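Local coordinates for protein glucose-6-phosphate isomerase (Plasmodium falciparum, PDB 3QKI) that probably catalyses the reversible interconversion of glucose 6-phosphate and fructose 6-phosphate, the second step of glycolysis, at residues A[115-123]-A[136-144]. Numbering follows the deposited sequence.
Sequences ALRIPIEKI and LEDVHGVLK
His140 and Leu136, one turn apart on helix 135-154, pack against Ile118, Ile120 and Ile123 in a loop-on-helix contact; the helix leads toward strand 168-172 of the five-stranded parallel sheet, consistent with a SIS (sugar isomerase) domain of the phosphoglucose isomerase fold. Loop segment 115-123 follows helix 90-99, and the chain reaches the helix through hairpin 129-130/133-134. Contact between the two segments buries 551 Å². Leu116 lies about 10 Å, side chain to side chain, from Lys250, which binds fructose 6-phosphate: near that site, not part of it.

One hydrogen bond crosses the contact: His140 NE2 donates to Ile118 O at 2.8 Å. The N-H...O angle of 140° makes it bent, yet the acceptor stays close to the imidazole plane, and the donor lies tilted from the carbonyl plane. Since a carbonyl oxygen can only accept, the hydrogen of this bond is on NE2. With CG anti to the carbonyl carbon (chi1 -70°), the ring reaches out to the loop. Ile120 CD1 sits over one ring face, 3.9 Å from the His140 centroid and 27° off the normal, a CH-pi contact; Val139 CG1 lies above the opposite face, toward the rim. The same Ile120 methyl also touches Lys144 NZ.

Leu136 spreads its two methyls between different parts of the loop. Leu136 CD1 meets Ile118 CG2 at 3.8 Å, whereas Leu136 CD2 packs 3.4 Å from Ala115 O. Asn134 ties the two segments together: its OD1 accepts from Leu136 N, and its ND2 donates to Ile123 O. Arg117 forms salt bridges with Asp344 and Glu534, joining this region to helices 330-349 and 523-543.

Ile123 reaches in past Leu136 and crosses the side chain of Glu137 at about a right angle, its CD1 3.8 Å from Glu137 CD.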
ATOM      1  N   ALA A 115      -7.044  20.901 -19.469  1.00 14.08           N
ATOM      2  CA  ALA A 115      -7.239  22.358 -19.553  1.00 11.50           C
ATOM      3  C   ALA A 115      -6.748  23.064 -18.292  1.00 16.28           C
ATOM      4  O   ALA A 115      -6.361  24.238 -18.363  1.00 13.21           O
ATOM      5  CB  ALA A 115      -8.713  22.684 -19.795  1.00 11.01           C
ATOM      6  N   LEU A 116      -6.726  22.338 -17.134  1.00 13.68           N
ATOM      7  CA  LEU A 116      -6.295  22.876 -15.840  1.00 13.45           C
ATOM      8  C   LEU A 116      -4.857  23.393 -15.826  1.00 17.83           C
ATOM      9  O   LEU A 116      -4.525  24.289 -15.045  1.00 19.02           O
ATOM     10  CB  LEU A 116      -6.464  21.831 -14.723  1.00 13.11           C
ATOM     11  CG  LEU A 116      -7.897  21.364 -14.468  1.00 16.54           C
ATOM     12  CD1 LEU A 116      -7.909  20.096 -13.621  1.00 15.59           C
ATOM     13  CD2 LEU A 116      -8.756  22.471 -13.862  1.00 16.89           C
ATOM     14  N   ARG A 117      -4.018  22.820 -16.657  1.00 12.07           N
ATOM     15  CA  ARG A 117      -2.605  23.178 -16.690  1.00 11.82           C
ATOM     16  C   ARG A 117      -2.154  23.934 -17.949  1.00 16.53           C
ATOM     17  O   ARG A 117      -0.957  24.134 -18.117  1.00 16.35           O
ATOM     18  CB  ARG A 117      -1.721  21.953 -16.397  1.00 13.48           C
ATOM     19  CG  ARG A 117      -2.085  20.732 -17.224  1.00 20.98           C
ATOM     20  CD  ARG A 117      -2.886  19.719 -16.422  1.00 12.64           C
ATOM     21  NE  ARG A 117      -2.686  18.409 -17.039  1.00 18.46           N
ATOM     22  CZ  ARG A 117      -3.088  17.252 -16.535  1.00 25.43           C
ATOM     23  NH1 ARG A 117      -3.749  17.214 -15.379  1.00 11.72           N
ATOM     24  NH2 ARG A 117      -2.816  16.122 -17.169  1.00 15.92           N
ATOM     25  N   ILE A 118      -3.089  24.387 -18.812  1.00 14.68           N
ATOM     26  CA  ILE A 118      -2.716  25.197 -19.983  1.00 14.74           C
ATOM     27  C   ILE A 118      -2.240  26.574 -19.403  1.00 20.26           C
ATOM     28  O   ILE A 118      -2.953  27.148 -18.573  1.00 17.98           O
ATOM     29  CB  ILE A 118      -3.878  25.331 -21.005  1.00 17.80           C
ATOM     30  CG1 ILE A 118      -4.188  23.966 -21.647  1.00 17.47           C
ATOM     31  CG2 ILE A 118      -3.552  26.397 -22.089  1.00 17.13           C
ATOM     32  CD1 ILE A 118      -5.528  23.907 -22.467  1.00 21.54           C
ATOM     33  N   PRO A 119      -1.005  27.037 -19.721  1.00 18.78           N
ATOM     34  CA  PRO A 119      -0.533  28.320 -19.145  1.00 18.20           C
ATOM     35  C   PRO A 119      -1.273  29.529 -19.714  1.00 21.28           C
ATOM     36  O   PRO A 119      -1.866  29.440 -20.788  1.00 21.14           O
ATOM     37  CB  PRO A 119       0.966  28.335 -19.468  1.00 18.90           C
ATOM     38  CG  PRO A 119       1.106  27.487 -20.682  1.00 24.36           C
ATOM     39  CD  PRO A 119      -0.021  26.475 -20.674  1.00 20.53           C
ATOM     40  N   ILE A 120      -1.258  30.638 -18.968  1.00 18.84           N
ATOM     41  CA  ILE A 120      -1.924  31.898 -19.287  1.00 19.92           C
ATOM     42  C   ILE A 120      -1.625  32.436 -20.694  1.00 23.73           C
ATOM     43  O   ILE A 120      -2.537  32.919 -21.347  1.00 24.50           O
ATOM     44  CB  ILE A 120      -1.758  32.964 -18.153  1.00 23.66           C
ATOM     45  CG1 ILE A 120      -2.768  34.123 -18.294  1.00 25.51           C
ATOM     46  CG2 ILE A 120      -0.325  33.492 -18.056  1.00 23.83           C
ATOM     47  CD1 ILE A 120      -4.001  33.960 -17.582  1.00 28.92           C
ATOM     48  N   GLU A 121      -0.395  32.294 -21.180  1.00 19.92           N
ATOM     49  CA  GLU A 121      -0.028  32.797 -22.510  1.00 20.91           C
ATOM     50  C   GLU A 121      -0.767  32.097 -23.675  1.00 28.02           C
ATOM     51  O   GLU A 121      -0.794  32.616 -24.797  1.00 27.14           O
ATOM     52  CB  GLU A 121       1.502  32.810 -22.693  1.00 22.29           C
ATOM     53  CG  GLU A 121       2.165  31.454 -22.538  1.00 35.17           C
ATOM     54  CD  GLU A 121       2.653  31.046 -21.154  1.00 56.27           C
ATOM     55  OE1 GLU A 121       2.223  31.646 -20.133  1.00 29.93           O
ATOM     56  OE2 GLU A 121       3.462  30.087 -21.107  1.00 40.23           O
ATOM     57  N   LYS A 122      -1.407  30.936 -23.383  1.00 24.97           N
ATOM     58  CA  LYS A 122      -2.154  30.145 -24.354  1.00 23.97           C
ATOM     59  C   LYS A 122      -3.675  30.243 -24.132  1.00 27.28           C
ATOM     60  O   LYS A 122      -4.425  29.504 -24.770  1.00 27.01           O
ATOM     61  CB  LYS A 122      -1.699  28.667 -24.305  1.00 25.23           C
ATOM     62  CG  LYS A 122      -0.253  28.434 -24.670  1.00 27.43           C
ATOM     63  CD  LYS A 122       0.058  26.935 -24.724  1.00 24.75           C
ATOM     64  CE  LYS A 122       1.531  26.691 -24.946  1.00 31.14           C
ATOM     65  NZ  LYS A 122       1.823  25.292 -25.363  1.00 36.35           N
ATOM     66  N   ILE A 123      -4.136  31.163 -23.246  1.00 22.56           N
ATOM     67  CA  ILE A 123      -5.558  31.370 -22.910  1.00 21.98           C
ATOM     68  C   ILE A 123      -6.453  31.564 -24.147  1.00 27.05           C
ATOM     69  O   ILE A 123      -7.605  31.127 -24.133  1.00 26.42           O
ATOM     70  CB  ILE A 123      -5.765  32.505 -21.857  1.00 24.57           C
ATOM     71  CG1 ILE A 123      -7.167  32.444 -21.215  1.00 24.07           C
ATOM     72  CG2 ILE A 123      -5.434  33.924 -22.446  1.00 23.87           C
ATOM     73  CD1 ILE A 123      -7.290  33.077 -19.822  1.00 28.82           C
ATOM     74  N   LEU A 136     -10.833  28.262 -20.090  1.00 19.34           N
ATOM     75  CA  LEU A 136      -9.513  28.689 -19.617  1.00 17.84           C
ATOM     76  C   LEU A 136      -9.583  29.971 -18.786  1.00 20.82           C
ATOM     77  O   LEU A 136      -8.722  30.202 -17.938  1.00 19.61           O
ATOM     78  CB  LEU A 136      -8.508  28.796 -20.766  1.00 17.59           C
ATOM     79  CG  LEU A 136      -8.187  27.510 -21.530  1.00 22.10           C
ATOM     80  CD1 LEU A 136      -7.060  27.748 -22.513  1.00 22.47           C
ATOM     81  CD2 LEU A 136      -7.781  26.364 -20.576  1.00 24.97           C
ATOM     82  N   GLU A 137     -10.640  30.785 -19.000  1.00 16.02           N
ATOM     83  CA  GLU A 137     -10.872  31.989 -18.222  1.00 16.44           C
ATOM     84  C   GLU A 137     -11.289  31.619 -16.790  1.00 19.40           C
ATOM     85  O   GLU A 137     -10.860  32.264 -15.844  1.00 19.65           O
ATOM     86  CB  GLU A 137     -11.934  32.866 -18.885  1.00 18.81           C
ATOM     87  CG  GLU A 137     -11.448  33.439 -20.210  1.00 35.02           C
ATOM     88  CD  GLU A 137     -10.655  34.736 -20.172  1.00 83.52           C
ATOM     89  OE1 GLU A 137     -10.415  35.279 -19.067  1.00 86.88           O
ATOM     90  OE2 GLU A 137     -10.278  35.214 -21.268  1.00 91.14           O
ATOM     91  N   ASP A 138     -12.094  30.556 -16.633  1.00 15.84           N
ATOM     92  CA  ASP A 138     -12.511  30.047 -15.328  1.00 15.41           C
ATOM     93  C   ASP A 138     -11.299  29.415 -14.632  1.00 21.03           C
ATOM     94  O   ASP A 138     -11.108  29.648 -13.439  1.00 22.58           O
ATOM     95  CB  ASP A 138     -13.612  28.991 -15.490  1.00 17.80           C
ATOM     96  CG  ASP A 138     -14.953  29.526 -15.944  1.00 29.32           C
ATOM     97  OD1 ASP A 138     -15.438  30.493 -15.331  1.00 26.40           O
ATOM     98  OD2 ASP A 138     -15.538  28.940 -16.880  1.00 41.10           O
ATOM     99  N   VAL A 139     -10.487  28.636 -15.385  1.00 17.37           N
ATOM    100  CA  VAL A 139      -9.282  27.946 -14.897  1.00 16.21           C
ATOM    101  C   VAL A 139      -8.331  28.993 -14.311  1.00 19.53           C
ATOM    102  O   VAL A 139      -7.920  28.884 -13.147  1.00 17.82           O
ATOM    103  CB  VAL A 139      -8.606  27.092 -16.008  1.00 19.15           C
ATOM    104  CG1 VAL A 139      -7.195  26.644 -15.602  1.00 18.30           C
ATOM    105  CG2 VAL A 139      -9.466  25.887 -16.390  1.00 18.92           C
ATOM    106  N   HIS A 140      -8.002  30.016 -15.118  1.00 15.57           N
ATOM    107  CA  HIS A 140      -7.121  31.080 -14.659  1.00 16.15           C
ATOM    108  C   HIS A 140      -7.667  32.027 -13.598  1.00 20.20           C
ATOM    109  O   HIS A 140      -6.883  32.550 -12.816  1.00 19.80           O
ATOM    110  CB  HIS A 140      -6.405  31.767 -15.811  1.00 16.79           C
ATOM    111  CG  HIS A 140      -5.393  30.865 -16.412  1.00 19.36           C
ATOM    112  ND1 HIS A 140      -4.158  30.676 -15.822  1.00 21.35           N
ATOM    113  CD2 HIS A 140      -5.484  30.073 -17.500  1.00 20.82           C
ATOM    114  CE1 HIS A 140      -3.521  29.809 -16.589  1.00 20.18           C
ATOM    115  NE2 HIS A 140      -4.283  29.414 -17.610  1.00 20.41           N
ATOM    116  N   GLY A 141      -8.987  32.215 -13.561  1.00 17.68           N
ATOM    117  CA  GLY A 141      -9.642  33.020 -12.533  1.00 16.98           C
ATOM    118  C   GLY A 141      -9.402  32.368 -11.181  1.00 21.60           C
ATOM    119  O   GLY A 141      -9.018  33.037 -10.218  1.00 21.11           O
ATOM    120  N   VAL A 142      -9.556  31.033 -11.121  1.00 18.56           N
ATOM    121  CA  VAL A 142      -9.311  30.256  -9.895  1.00 16.91           C
ATOM    122  C   VAL A 142      -7.823  30.248  -9.536  1.00 20.32           C
ATOM    123  O   VAL A 142      -7.491  30.506  -8.386  1.00 21.48           O
ATOM    124  CB  VAL A 142      -9.919  28.832  -9.957  1.00 20.75           C
ATOM    125  CG1 VAL A 142      -9.545  28.012  -8.726  1.00 20.65           C
ATOM    126  CG2 VAL A 142     -11.418  28.902 -10.103  1.00 20.24           C
ATOM    127  N   LEU A 143      -6.932  29.991 -10.520  1.00 14.80           N
ATOM    128  CA  LEU A 143      -5.496  29.975 -10.281  1.00 15.00           C
ATOM    129  C   LEU A 143      -4.982  31.323  -9.722  1.00 19.20           C
ATOM    130  O   LEU A 143      -4.203  31.320  -8.768  1.00 14.65           O
ATOM    131  CB  LEU A 143      -4.704  29.525 -11.534  1.00 14.41           C
ATOM    132  CG  LEU A 143      -4.818  28.047 -11.894  1.00 16.91           C
ATOM    133  CD1 LEU A 143      -4.101  27.750 -13.185  1.00 17.16           C
ATOM    134  CD2 LEU A 143      -4.255  27.166 -10.782  1.00 17.55           C
ATOM    135  N   LYS A 144      -5.508  32.467 -10.244  1.00 16.64           N
ATOM    136  CA  LYS A 144      -5.132  33.798  -9.752  1.00 15.87           C
ATOM    137  C   LYS A 144      -5.591  33.974  -8.293  1.00 18.53           C
ATOM    138  O   LYS A 144      -4.857  34.536  -7.488  1.00 18.32           O
ATOM    139  CB  LYS A 144      -5.746  34.898 -10.630  1.00 16.71           C
ATOM    140  CG  LYS A 144      -4.978  35.094 -11.930  1.00 26.20           C
ATOM    141  CD  LYS A 144      -5.856  35.830 -12.937  1.00 34.71           C
ATOM    142  CE  LYS A 144      -5.115  36.812 -13.807  1.00 56.60           C
ATOM    143  NZ  LYS A 144      -4.254  36.139 -14.811  1.00 76.43           N
TER